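Local coordinates for protein 3-guanidinopropionase (Pseudomonas aeruginosa, PDB 3NIQ) that hydrolyses 3-guanidinopropanoate to beta-alanine and urea with two manganese ions per subunit, and works as a homohexamer of the arginase family, at residues 36-42 with 117-123; 61-67 with 296-300; 180-184 with 229-235; 265-270 with 301-306. One frame throughout, in Å; residues are numbered along the deposited sequence.

Interaction 1 (36-42 with 117-123); sequences QVGLIGV and TLPLSVG
Strands 37-42 and 118-123 are parallel neighbours in the eight-stranded sheet of the arginase-type alpha/beta fold, and Val37 pairs with Leu118 at one end of their ladder. Six backbone hydrogen bonds join them. Leu118 N gives to Gln36 O, and Gly38 N gives to Leu118 O at 2.9 Å. The same pattern runs on through Leu120 and Ile40 to the bond from Val42 N to Val122 O at 2.7 Å. On one face Leu39 and Leu120 run alongside each other in the same direction. Leu39 CD2 touches Leu120 CB at 3.9 Å, and Met303 of helix 294-317 packs on Leu39. On the other face Ile40 CD1 meets Pro119 CB at 3.8 Å, and Phe108 and Tyr109 of helix 98-114 pack on Ile40. In Thr117, OG1 lies beside the backbone N (chi1 -54°) and CG2 lies opposite that N, where it reaches Gly38 N at 3.4 Å. Thr117 OG1 bonds to the carbonyls of Pro32 and Leu35. Ser121 OG is bonded to Tyr109. Leu118, Leu120 and Val122 supply the N-H groups on this side. Alternate residues of each strand give and accept toward the other, so Pro119, with no N-H, costs this ladder no bond.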
loop_
_atom_site.group_PDB
_atom_site.type_symbol
_atom_site.label_atom_id
_atom_site.label_comp_id
_atom_site.label_asym_id
_atom_site.label_seq_id
_atom_site.Cartn_x
_atom_site.Cartn_y
_atom_site.Cartn_z
ATOM N N GLN A 36 30.914 23.246 8.374
ATOM C CA GLN A 36 31.522 22.586 9.527
ATOM C C GLN A 36 30.948 21.190 9.734
ATOM O O GLN A 36 31.642 20.286 10.223
ATOM C CB GLN A 36 31.351 23.425 10.796
ATOM C CG GLN A 36 32.142 24.744 10.770
ATOM C CD GLN A 36 31.737 25.624 11.921
ATOM O OE1 GLN A 36 30.757 26.343 11.834
ATOM N NE2 GLN A 36 32.443 25.516 13.034
ATOM N N VAL A 37 29.680 21.021 9.352
ATOM C CA VAL A 37 29.037 19.701 9.327
ATOM C C VAL A 37 28.379 19.555 7.948
ATOM O O VAL A 37 27.523 20.364 7.568
ATOM C CB VAL A 37 27.993 19.543 10.465
ATOM C CG1 VAL A 37 27.217 18.215 10.350
ATOM C CG2 VAL A 37 28.652 19.661 11.836
ATOM N N GLY A 38 28.781 18.527 7.210
ATOM C CA GLY A 38 28.217 18.239 5.881
ATOM C C GLY A 38 27.208 17.112 5.913
ATOM O O GLY A 38 27.496 16.042 6.450
ATOM N N LEU A 39 26.027 17.359 5.354
ATOM C CA LEU A 39 24.974 16.358 5.267
ATOM C C LEU A 39 25.059 15.713 3.909
ATOM O O LEU A 39 24.924 16.373 2.883
ATOM C CB LEU A 39 23.575 16.958 5.500
ATOM C CG LEU A 39 23.412 17.922 6.681
ATOM C CD1 LEU A 39 21.928 18.329 6.861
ATOM C CD2 LEU A 39 23.984 17.370 7.991
ATOM N N ILE A 40 25.350 14.420 3.910
ATOM C CA ILE A 40 25.724 13.740 2.680
ATOM C C ILE A 40 24.898 12.495 2.460
ATOM O O ILE A 40 24.702 11.691 3.383
ATOM C CB ILE A 40 27.227 13.326 2.711
ATOM C CG1 ILE A 40 28.132 14.550 2.944
ATOM C CG2 ILE A 40 27.613 12.631 1.383
ATOM C CD1 ILE A 40 29.442 14.195 3.782
ATOM N N GLY A 41 24.444 12.305 1.230
ATOM C CA GLY A 41 23.784 11.071 0.874
ATOM C C GLY A 41 24.756 10.082 0.248
ATOM O O GLY A 41 25.633 10.471 -0.521
ATOM N N VAL A 42 24.617 8.794 0.576
ATOM C CA VAL A 42 25.387 7.772 -0.127
ATOM C C VAL A 42 24.454 6.705 -0.701
ATOM O O VAL A 42 24.200 5.660 -0.068
ATOM C CB VAL A 42 26.431 7.143 0.751
ATOM C CG1 VAL A 42 27.356 6.305 -0.124
ATOM C CG2 VAL A 42 27.204 8.230 1.524
ATOM N N THR A 117 35.689 19.076 7.638
ATOM C CA THR A 117 34.225 19.015 7.788
ATOM C C THR A 117 33.800 17.670 8.411
ATOM O O THR A 117 34.306 16.618 8.019
ATOM C CB THR A 117 33.557 19.248 6.406
ATOM O OG1 THR A 117 34.052 20.473 5.850
ATOM C CG2 THR A 117 32.034 19.332 6.500
ATOM N N LEU A 118 32.902 17.705 9.393
ATOM C CA LEU A 118 32.367 16.479 9.975
ATOM C C LEU A 118 31.198 15.973 9.132
ATOM O O LEU A 118 30.277 16.725 8.872
ATOM C CB LEU A 118 31.893 16.693 11.415
ATOM C CG LEU A 118 32.876 17.296 12.426
ATOM C CD1 LEU A 118 32.283 17.238 13.818
ATOM C CD2 LEU A 118 34.216 16.572 12.383
ATOM N N PRO A 119 31.252 14.700 8.698
ATOM C CA PRO A 119 30.199 14.154 7.855
ATOM C C PRO A 119 29.032 13.543 8.636
ATOM O O PRO A 119 29.219 12.763 9.566
ATOM C CB PRO A 119 30.923 13.072 7.045
ATOM C CG PRO A 119 31.957 12.540 8.054
ATOM C CD PRO A 119 32.380 13.756 8.865
ATOM N N LEU A 120 27.821 13.894 8.228
ATOM C CA LEU A 120 26.634 13.263 8.750
ATOM C C LEU A 120 25.938 12.667 7.532
ATOM O O LEU A 120 25.421 13.400 6.702
ATOM C CB LEU A 120 25.734 14.276 9.473
ATOM C CG LEU A 120 24.373 13.693 9.918
ATOM C CD1 LEU A 120 24.510 12.357 10.649
ATOM C CD2 LEU A 120 23.637 14.673 10.821
ATOM N N SER A 121 25.987 11.342 7.409
ATOM C CA SER A 121 25.711 10.682 6.131
ATOM C C SER A 121 24.476 9.805 6.207
ATOM O O SER A 121 24.163 9.235 7.270
ATOM C CB SER A 121 26.912 9.823 5.699
ATOM O OG SER A 121 28.082 10.619 5.588
ATOM N N VAL A 122 23.777 9.711 5.083
ATOM C CA VAL A 122 22.591 8.843 4.968
ATOM C C VAL A 122 22.868 7.822 3.879
ATOM O O VAL A 122 23.213 8.199 2.777
ATOM C CB VAL A 122 21.327 9.649 4.620
ATOM C CG1 VAL A 122 20.087 8.740 4.528
ATOM C CG2 VAL A 122 21.092 10.763 5.670
ATOM N N GLY A 123 22.754 6.530 4.203
ATOM C CA GLY A 123 22.930 5.473 3.204
ATOM C C GLY A 123 21.607 5.203 2.496
ATOM O O GLY A 123 20.608 5.878 2.779
#

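Interaction 2 (61-67 with 296-300); sequences VRNLSSL and ALVGA
Leu64 and Leu297 cross at about a right angle where helix 57-64 meets the early turns of helix 294-317. Leu64 lies across the second helix with both methyls in use. Its CD1 touches Leu297 CB at 4.0 Å, while CD2 rests on Ala296 CB at 3.8 Å. Leu67 also meets Leu297 at about a right angle, through one methyl of each: Leu67 CD1 to Leu297 CD1 is 3.8 Å. Leu297 sends CG away from its backbone N (chi1 178°), and this carries CD1 out to Leu67.

Val61 straddles the next part of the helix surface with its two branches. CG2 faces the carbonyl oxygen of Ala296, and CG1 reaches the backbone of Ala300, 3.8 Å from Ala300 N. Gly299 brings only backbone to this place, so Val61 can sit close to it. Small residues also bring the main chains together further on. Ala300 CB presses against Ser65 CA at 3.5 Å, tighter than usual for two carbons. Its CB is 3.7 Å from Ser65 CB.

No hydrogen bond crosses the contact. Ser65 turns its hydroxyl back to its own segment, where OG donates to Arg62 O at 2.7 Å; OG also bonds to Met24 N. Pro255 of a second subunit packs on Leu297, and Arg59 of a third subunit packs on Asn63. Arg62 points away from the second helix and ties helix 57-64 to the outer strand 85-90 through salt bridges with Asp87 and Asp90, while Val61 packs on strand 118-123 inside the sheet.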
loop_
_atom_site.group_PDB
_atom_site.type_symbol
_atom_site.label_atom_id
_atom_site.label_comp_id
_atom_site.label_asym_id
_atom_site.label_seq_id
_atom_site.Cartn_x
_atom_site.Cartn_y
_atom_site.Cartn_z
ATOM N N VAL A 61 14.864 10.212 2.672
ATOM C CA VAL A 61 15.231 10.915 3.922
ATOM C C VAL A 61 15.310 12.449 3.700
ATOM O O VAL A 61 14.894 13.225 4.563
ATOM C CB VAL A 61 16.546 10.350 4.562
ATOM C CG1 VAL A 61 17.030 11.242 5.711
ATOM C CG2 VAL A 61 16.301 8.932 5.095
ATOM N N ARG A 62 15.835 12.893 2.555
ATOM C CA ARG A 62 15.829 14.334 2.261
ATOM C C ARG A 62 14.394 14.825 2.299
ATOM O O ARG A 62 14.081 15.829 2.925
ATOM C CB ARG A 62 16.411 14.654 0.871
ATOM C CG ARG A 62 17.938 14.622 0.790
ATOM C CD ARG A 62 18.460 15.249 -0.507
ATOM N NE ARG A 62 19.903 15.487 -0.461
ATOM C CZ ARG A 62 20.835 14.605 -0.835
ATOM N NH1 ARG A 62 20.480 13.403 -1.283
ATOM N NH2 ARG A 62 22.126 14.927 -0.765
ATOM N N ASN A 63 13.531 14.085 1.622
ATOM C CA ASN A 63 12.132 14.443 1.523
ATOM C C ASN A 63 11.437 14.611 2.868
ATOM O O ASN A 63 10.860 15.664 3.153
ATOM C CB ASN A 63 11.422 13.387 0.706
ATOM C CG ASN A 63 10.157 13.906 0.111
ATOM O OD1 ASN A 63 9.145 14.046 0.796
ATOM N ND2 ASN A 63 10.217 14.250 -1.174
ATOM N N LEU A 64 11.510 13.567 3.696
ATOM C CA LEU A 64 10.895 13.585 5.013
ATOM C C LEU A 64 11.575 14.524 6.000
ATOM O O LEU A 64 10.933 14.981 6.958
ATOM C CB LEU A 64 10.835 12.163 5.602
ATOM C CG LEU A 64 9.580 11.374 5.221
ATOM C CD1 LEU A 64 8.277 12.039 5.799
ATOM C CD2 LEU A 64 9.422 11.149 3.726
ATOM N N SER A 65 12.856 14.819 5.774
ATOM C CA SER A 65 13.575 15.757 6.661
ATOM C C SER A 65 12.978 17.177 6.637
ATOM O O SER A 65 13.317 18.006 7.471
ATOM C CB SER A 65 15.078 15.794 6.349
ATOM O OG SER A 65 15.344 16.557 5.182
ATOM N N SER A 66 12.086 17.447 5.679
ATOM C CA SER A 66 11.293 18.685 5.673
ATOM C C SER A 66 10.483 18.871 6.949
ATOM O O SER A 66 10.084 19.990 7.259
ATOM C CB SER A 66 10.308 18.653 4.497
ATOM O OG SER A 66 11.002 19.014 3.336
ATOM N N LEU A 67 10.224 17.785 7.680
ATOM C CA LEU A 67 9.396 17.885 8.898
ATOM C C LEU A 67 10.190 18.319 10.120
ATOM O O LEU A 67 9.597 18.649 11.160
ATOM C CB LEU A 67 8.689 16.555 9.198
ATOM C CG LEU A 67 7.870 15.908 8.081
ATOM C CD1 LEU A 67 7.035 14.754 8.617
ATOM C CD2 LEU A 67 6.965 16.949 7.414
ATOM N N ALA A 296 11.869 6.531 6.398
ATOM C CA ALA A 296 12.455 7.801 5.959
ATOM C C ALA A 296 12.358 8.870 7.051
ATOM O O ALA A 296 13.335 9.582 7.326
ATOM C CB ALA A 296 11.770 8.288 4.671
ATOM N N LEU A 297 11.186 8.987 7.663
ATOM C CA LEU A 297 11.004 9.943 8.766
ATOM C C LEU A 297 11.813 9.555 10.005
ATOM O O LEU A 297 12.440 10.408 10.646
ATOM C CB LEU A 297 9.519 10.123 9.113
ATOM C CG LEU A 297 9.250 11.077 10.288
ATOM C CD1 LEU A 297 9.713 12.489 9.951
ATOM C CD2 LEU A 297 7.786 11.054 10.698
ATOM N N VAL A 298 11.818 8.276 10.358
ATOM C CA VAL A 298 12.693 7.818 11.437
ATOM C C VAL A 298 14.152 8.188 11.091
ATOM O O VAL A 298 14.886 8.713 11.920
ATOM C CB VAL A 298 12.559 6.271 11.662
ATOM C CG1 VAL A 298 13.763 5.708 12.369
ATOM C CG2 VAL A 298 11.298 5.934 12.437
ATOM N N GLY A 299 14.556 7.948 9.852
ATOM C CA GLY A 299 15.917 8.276 9.427
ATOM C C GLY A 299 16.191 9.770 9.547
ATOM O O GLY A 299 17.183 10.165 10.139
ATOM N N ALA A 300 15.297 10.596 8.996
ATOM C CA ALA A 300 15.445 12.043 9.080
ATOM C C ALA A 300 15.515 12.514 10.525
ATOM O O ALA A 300 16.307 13.402 10.859
ATOM C CB ALA A 300 14.291 12.764 8.325
#

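Interaction 3 (180-184 with 229-235); sequences PLRTV and VVGAGPT
Arg182 and Val230 meet at one end of the parallel sheet of the arginase-type alpha/beta fold, where strand 183-188 begins and helix 211-230 turns toward strand 235-240. A type I turn from Pro180 to Thr183 leads into the first strand. A type II' turn from Val230 to Gly233 follows the helix, with Gly231 at positive phi.

The hydrogen bonds between the two segments all come from Arg182. NH2 donates to Pro234 O at 2.8 Å, with the acceptor lying in the guanidinium plane. NH1 donates to Val230 O at 3.0 Å and uses a lone pair in the carbonyl plane. A further bond from NH1 to Pro234 O is weak. The Arg182 chain bends at CG-CD (chi3 -51°), and this bend brings the group over the turn. Two carbonyls at its edge therefore fix its rotation. NE has a long, weak ion pair with Asp179.

Van der Waals contacts complete the interface. Val229 CG1 fits against the turn, 3.5 Å from Leu181 O and 3.6 Å from Arg182 C. Val184 and Val229 meet at a slant, Val184 CB lying 3.9 Å from Val229 CG1. Arg207 of strand 207-210 also packs on both valines.

The face of the guanidinium is used as well: Gly233 CA sits 3.5 Å above the plane of the Arg182 group, displaced from its centre.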
loop_
_atom_site.group_PDB
_atom_site.type_symbol
_atom_site.label_atom_id
_atom_site.label_comp_id
_atom_site.label_asym_id
_atom_site.label_seq_id
_atom_site.Cartn_x
_atom_site.Cartn_y
_atom_site.Cartn_z
ATOM N N PRO A 180 38.855 -1.740 17.904
ATOM C CA PRO A 180 37.831 -2.636 18.444
ATOM C C PRO A 180 37.574 -2.500 19.962
ATOM O O PRO A 180 36.455 -2.756 20.402
ATOM C CB PRO A 180 38.352 -4.040 18.071
ATOM C CG PRO A 180 39.795 -3.877 17.900
ATOM C CD PRO A 180 40.019 -2.478 17.376
ATOM N N LEU A 181 38.568 -2.081 20.750
ATOM C CA LEU A 181 38.329 -1.870 22.201
ATOM C C LEU A 181 37.494 -0.646 22.488
ATOM O O LEU A 181 36.961 -0.511 23.580
ATOM C CB LEU A 181 39.643 -1.746 22.996
ATOM C CG LEU A 181 40.044 -2.982 23.804
ATOM C CD1 LEU A 181 40.485 -4.094 22.854
ATOM C CD2 LEU A 181 41.160 -2.636 24.774
ATOM N N ARG A 182 37.411 0.278 21.533
ATOM C CA ARG A 182 36.520 1.401 21.698
ATOM C C ARG A 182 35.290 1.255 20.786
ATOM O O ARG A 182 34.730 2.233 20.324
ATOM C CB ARG A 182 37.262 2.724 21.464
ATOM C CG ARG A 182 38.369 2.949 22.510
ATOM C CD ARG A 182 38.807 4.413 22.613
ATOM N NE ARG A 182 39.131 4.977 21.316
ATOM C CZ ARG A 182 38.346 5.829 20.654
ATOM N NH1 ARG A 182 37.152 6.229 21.142
ATOM N NH2 ARG A 182 38.752 6.268 19.493
ATOM N N THR A 183 34.880 0.013 20.546
ATOM C CA THR A 183 33.683 -0.260 19.749
ATOM C C THR A 183 32.640 -0.954 20.601
ATOM O O THR A 183 32.915 -1.941 21.288
ATOM C CB THR A 183 34.038 -1.101 18.514
ATOM O OG1 THR A 183 35.027 -0.392 17.744
ATOM C CG2 THR A 183 32.803 -1.374 17.642
ATOM N N VAL A 184 31.432 -0.420 20.561
ATOM C CA VAL A 184 30.324 -1.032 21.272
ATOM C C VAL A 184 29.124 -1.121 20.316
ATOM O O VAL A 184 28.793 -0.141 19.618
ATOM C CB VAL A 184 30.008 -0.315 22.607
ATOM C CG1 VAL A 184 29.716 1.171 22.395
ATOM C CG2 VAL A 184 28.818 -1.033 23.361
ATOM N N VAL A 229 32.922 2.485 27.191
ATOM C CA VAL A 229 33.716 1.832 26.140
ATOM C C VAL A 229 34.474 2.818 25.273
ATOM O O VAL A 229 35.658 2.623 24.988
ATOM C CB VAL A 229 32.848 0.904 25.213
ATOM C CG1 VAL A 229 33.596 0.575 23.888
ATOM C CG2 VAL A 229 32.457 -0.390 25.937
ATOM N N VAL A 230 33.779 3.854 24.803
ATOM C CA VAL A 230 34.372 4.783 23.837
ATOM C C VAL A 230 35.189 5.854 24.551
ATOM O O VAL A 230 36.100 6.434 23.967
ATOM C CB VAL A 230 33.303 5.434 22.896
ATOM C CG1 VAL A 230 32.496 4.339 22.160
ATOM C CG2 VAL A 230 32.368 6.355 23.674
ATOM N N GLY A 231 34.858 6.105 25.816
ATOM C CA GLY A 231 35.609 7.076 26.613
ATOM C C GLY A 231 35.676 8.464 25.991
ATOM O O GLY A 231 34.676 8.978 25.451
ATOM N N ALA A 232 36.860 9.078 26.063
ATOM C CA ALA A 232 37.026 10.469 25.611
ATOM C C ALA A 232 37.616 10.548 24.200
ATOM O O ALA A 232 37.809 11.643 23.672
ATOM C CB ALA A 232 37.891 11.275 26.628
ATOM N N GLY A 233 37.860 9.391 23.581
ATOM C CA GLY A 233 38.493 9.336 22.248
ATOM C C GLY A 233 37.592 9.718 21.086
ATOM O O GLY A 233 36.373 9.901 21.261
ATOM N N PRO A 234 38.187 9.886 19.893
ATOM C CA PRO A 234 37.425 10.203 18.680
ATOM C C PRO A 234 36.405 9.102 18.406
ATOM O O PRO A 234 36.764 7.919 18.402
ATOM C CB PRO A 234 38.493 10.213 17.581
ATOM C CG PRO A 234 39.748 9.590 18.214
ATOM C CD PRO A 234 39.647 9.877 19.649
ATOM N N THR A 235 35.146 9.482 18.201
ATOM C CA THR A 235 34.071 8.492 18.168
ATOM C C THR A 235 33.079 8.749 17.056
ATOM O O THR A 235 32.645 9.866 16.855
ATOM C CB THR A 235 33.323 8.427 19.499
ATOM O OG1 THR A 235 34.252 8.157 20.547
ATOM C CG2 THR A 235 32.260 7.324 19.477
#

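Interaction 4 (265-270 with 301-306); sequences AQQLVR and TMMFEL
Glu305 OE2 is gripped by two donors across the helix pair. Gln266 NE2 gives to it at 3.0 Å, and Arg270 NH2 gives to it at the same distance. Both come from the same face of the carboxylate plane. The Gln266 bond is bent, with its amide nearly perpendicular to the carboxylate. Arg270 holds Glu305 side-on: besides the NH2 bond, NE reaches OE1 at 3.0 Å in an almost straight salt bridge (170°). Both nitrogens meet the syn sides, yet the guanidinium and carboxylate planes are 39° apart. The Glu305 chain bends at chi2 (-80°) to bring its carboxylate alongside. Gln266 CB lies over the centre of the guanidinium face.

Both ends of this bridge have other partners. His72 NE2 bonds to Glu305 OE1, and Arg270 NH1 forms a salt bridge with Glu212 of a second subunit. The donors from Gln266, Arg270 and His72 would probably help to keep the buried carboxylate charged.

Val269 carries the apolar part, nearer the sheet. Its CG2 touches Met302 CE at 3.5 Å. The other branch, CG1, packs on Leu306 CD2 at 3.8 Å. The bends of Met302 at chi2 and chi3 fold its methyl back to Val269 and Ala265.

The axes of the two helical segments approach to 10.0 Å and run nearly parallel. Phe239 of strand 235-240 packs on Ala265 and Met302. This is the helix layer on one face of the arginase-type alpha/beta/alpha sandwich.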
loop_
_atom_site.group_PDB
_atom_site.type_symbol
_atom_site.label_atom_id
_atom_site.label_comp_id
_atom_site.label_asym_id
_atom_site.label_seq_id
_atom_site.Cartn_x
_atom_site.Cartn_y
_atom_site.Cartn_z
ATOM N N ALA A 265 15.729 4.572 20.920
ATOM C CA ALA A 265 16.831 5.054 20.066
ATOM C C ALA A 265 17.143 6.536 20.282
ATOM O O ALA A 265 18.314 6.935 20.338
ATOM C CB ALA A 265 16.550 4.765 18.580
ATOM N N GLN A 266 16.104 7.349 20.422
ATOM C CA GLN A 266 16.281 8.773 20.694
ATOM C C GLN A 266 16.947 8.969 22.054
ATOM O O GLN A 266 17.861 9.778 22.193
ATOM C CB GLN A 266 14.939 9.511 20.655
ATOM C CG GLN A 266 14.376 9.751 19.247
ATOM C CD GLN A 266 13.021 10.438 19.290
ATOM O OE1 GLN A 266 12.091 9.938 19.910
ATOM N NE2 GLN A 266 12.905 11.586 18.620
ATOM N N GLN A 267 16.489 8.231 23.056
ATOM C CA GLN A 267 17.069 8.355 24.400
ATOM C C GLN A 267 18.543 7.938 24.391
ATOM O O GLN A 267 19.388 8.581 25.009
ATOM C CB GLN A 267 16.308 7.494 25.417
ATOM C CG GLN A 267 14.841 7.924 25.632
ATOM C CD GLN A 267 14.044 6.915 26.471
ATOM O OE1 GLN A 267 14.213 5.692 26.348
ATOM N NE2 GLN A 267 13.153 7.425 27.304
ATOM N N LEU A 268 18.862 6.862 23.686
ATOM C CA LEU A 268 20.262 6.413 23.670
ATOM C C LEU A 268 21.157 7.420 22.954
ATOM O O LEU A 268 22.243 7.760 23.444
ATOM C CB LEU A 268 20.368 5.024 23.054
ATOM C CG LEU A 268 19.718 3.954 23.938
ATOM C CD1 LEU A 268 19.448 2.694 23.133
ATOM C CD2 LEU A 268 20.634 3.625 25.121
ATOM N N VAL A 269 20.699 7.921 21.806
ATOM C CA VAL A 269 21.494 8.883 21.044
ATOM C C VAL A 269 21.691 10.201 21.822
ATOM O O VAL A 269 22.802 10.735 21.894
ATOM C CB VAL A 269 20.907 9.106 19.619
ATOM C CG1 VAL A 269 21.542 10.308 18.948
ATOM C CG2 VAL A 269 21.154 7.868 18.788
ATOM N N ARG A 270 20.626 10.712 22.421
ATOM C CA ARG A 270 20.727 11.926 23.241
ATOM C C ARG A 270 21.776 11.808 24.364
ATOM O O ARG A 270 22.486 12.758 24.653
ATOM C CB ARG A 270 19.357 12.278 23.831
ATOM C CG ARG A 270 18.400 12.876 22.782
ATOM C CD ARG A 270 16.944 12.775 23.233
ATOM N NE ARG A 270 16.031 13.094 22.143
ATOM C CZ ARG A 270 14.713 13.135 22.265
ATOM N NH1 ARG A 270 14.148 12.914 23.439
ATOM N NH2 ARG A 270 13.958 13.432 21.206
ATOM N N THR A 301 14.717 11.916 11.397
ATOM C CA THR A 301 14.712 12.356 12.791
ATOM C C THR A 301 16.004 11.954 13.526
ATOM O O THR A 301 16.616 12.772 14.194
ATOM C CB THR A 301 13.493 11.820 13.565
ATOM O OG1 THR A 301 12.292 12.093 12.833
ATOM C CG2 THR A 301 13.392 12.532 14.928
ATOM N N MET A 302 16.437 10.706 13.382
ATOM C CA MET A 302 17.720 10.300 13.975
ATOM C C MET A 302 18.876 11.146 13.400
ATOM O O MET A 302 19.796 11.537 14.122
ATOM C CB MET A 302 17.952 8.805 13.769
ATOM C CG MET A 302 16.859 7.922 14.391
ATOM S SD MET A 302 16.616 8.255 16.157
ATOM C CE MET A 302 18.296 8.146 16.784
ATOM N N MET A 303 18.785 11.483 12.121
ATOM C CA MET A 303 19.770 12.358 11.500
ATOM C C MET A 303 19.820 13.688 12.263
ATOM O O MET A 303 20.902 14.166 12.636
ATOM C CB MET A 303 19.391 12.618 10.038
ATOM C CG MET A 303 20.456 13.410 9.252
ATOM S SD MET A 303 20.024 13.624 7.531
ATOM C CE MET A 303 21.637 14.041 6.852
ATOM N N PHE A 304 18.646 14.275 12.503
ATOM C CA PHE A 304 18.582 15.499 13.303
ATOM C C PHE A 304 19.125 15.306 14.725
ATOM O O PHE A 304 19.856 16.166 15.225
ATOM C CB PHE A 304 17.160 16.055 13.355
ATOM C CG PHE A 304 17.067 17.372 14.077
ATOM C CD1 PHE A 304 17.493 18.545 13.467
ATOM C CD2 PHE A 304 16.576 17.439 15.373
ATOM C CE1 PHE A 304 17.441 19.760 14.130
ATOM C CE2 PHE A 304 16.510 18.688 16.047
ATOM C CZ PHE A 304 16.933 19.821 15.417
ATOM N N GLU A 305 18.760 14.206 15.391
ATOM C CA GLU A 305 19.256 13.961 16.754
ATOM C C GLU A 305 20.797 13.978 16.739
ATOM O O GLU A 305 21.425 14.585 17.598
ATOM C CB GLU A 305 18.788 12.612 17.307
ATOM C CG GLU A 305 17.277 12.407 17.385
ATOM C CD GLU A 305 16.665 13.078 18.595
ATOM O OE1 GLU A 305 17.418 13.430 19.535
ATOM O OE2 GLU A 305 15.432 13.262 18.597
ATOM N N LEU A 306 21.374 13.299 15.752
ATOM C CA LEU A 306 22.830 13.196 15.590
ATOM C C LEU A 306 23.473 14.521 15.192
ATOM O O LEU A 306 24.588 14.832 15.636
ATOM C CB LEU A 306 23.173 12.141 14.540
ATOM C CG LEU A 306 22.918 10.697 14.939
ATOM C CD1 LEU A 306 22.966 9.811 13.687
ATOM C CD2 LEU A 306 23.902 10.221 15.998
#

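In the fold
Helix 294-317 ties three of the contacts together. Interactions 2 and 4 use successive parts of it, and their centres are 13 Å apart. Met303, within the second segment of interaction 4, packs on interaction 1: its CE is 3.5 Å from Val122 CG2. Interaction 2 reaches the same strand through Val61 CG2, 3.8 Å from Val122 CG1. Interaction 3 stands apart, further across the same sheet, its centre 21 Å from that of interaction 1. None of the four includes a manganese ligand. Their nearest side chains are about 11 to 14 Å from a manganese ion. Interactions 2 and 4 also touch the second subunit.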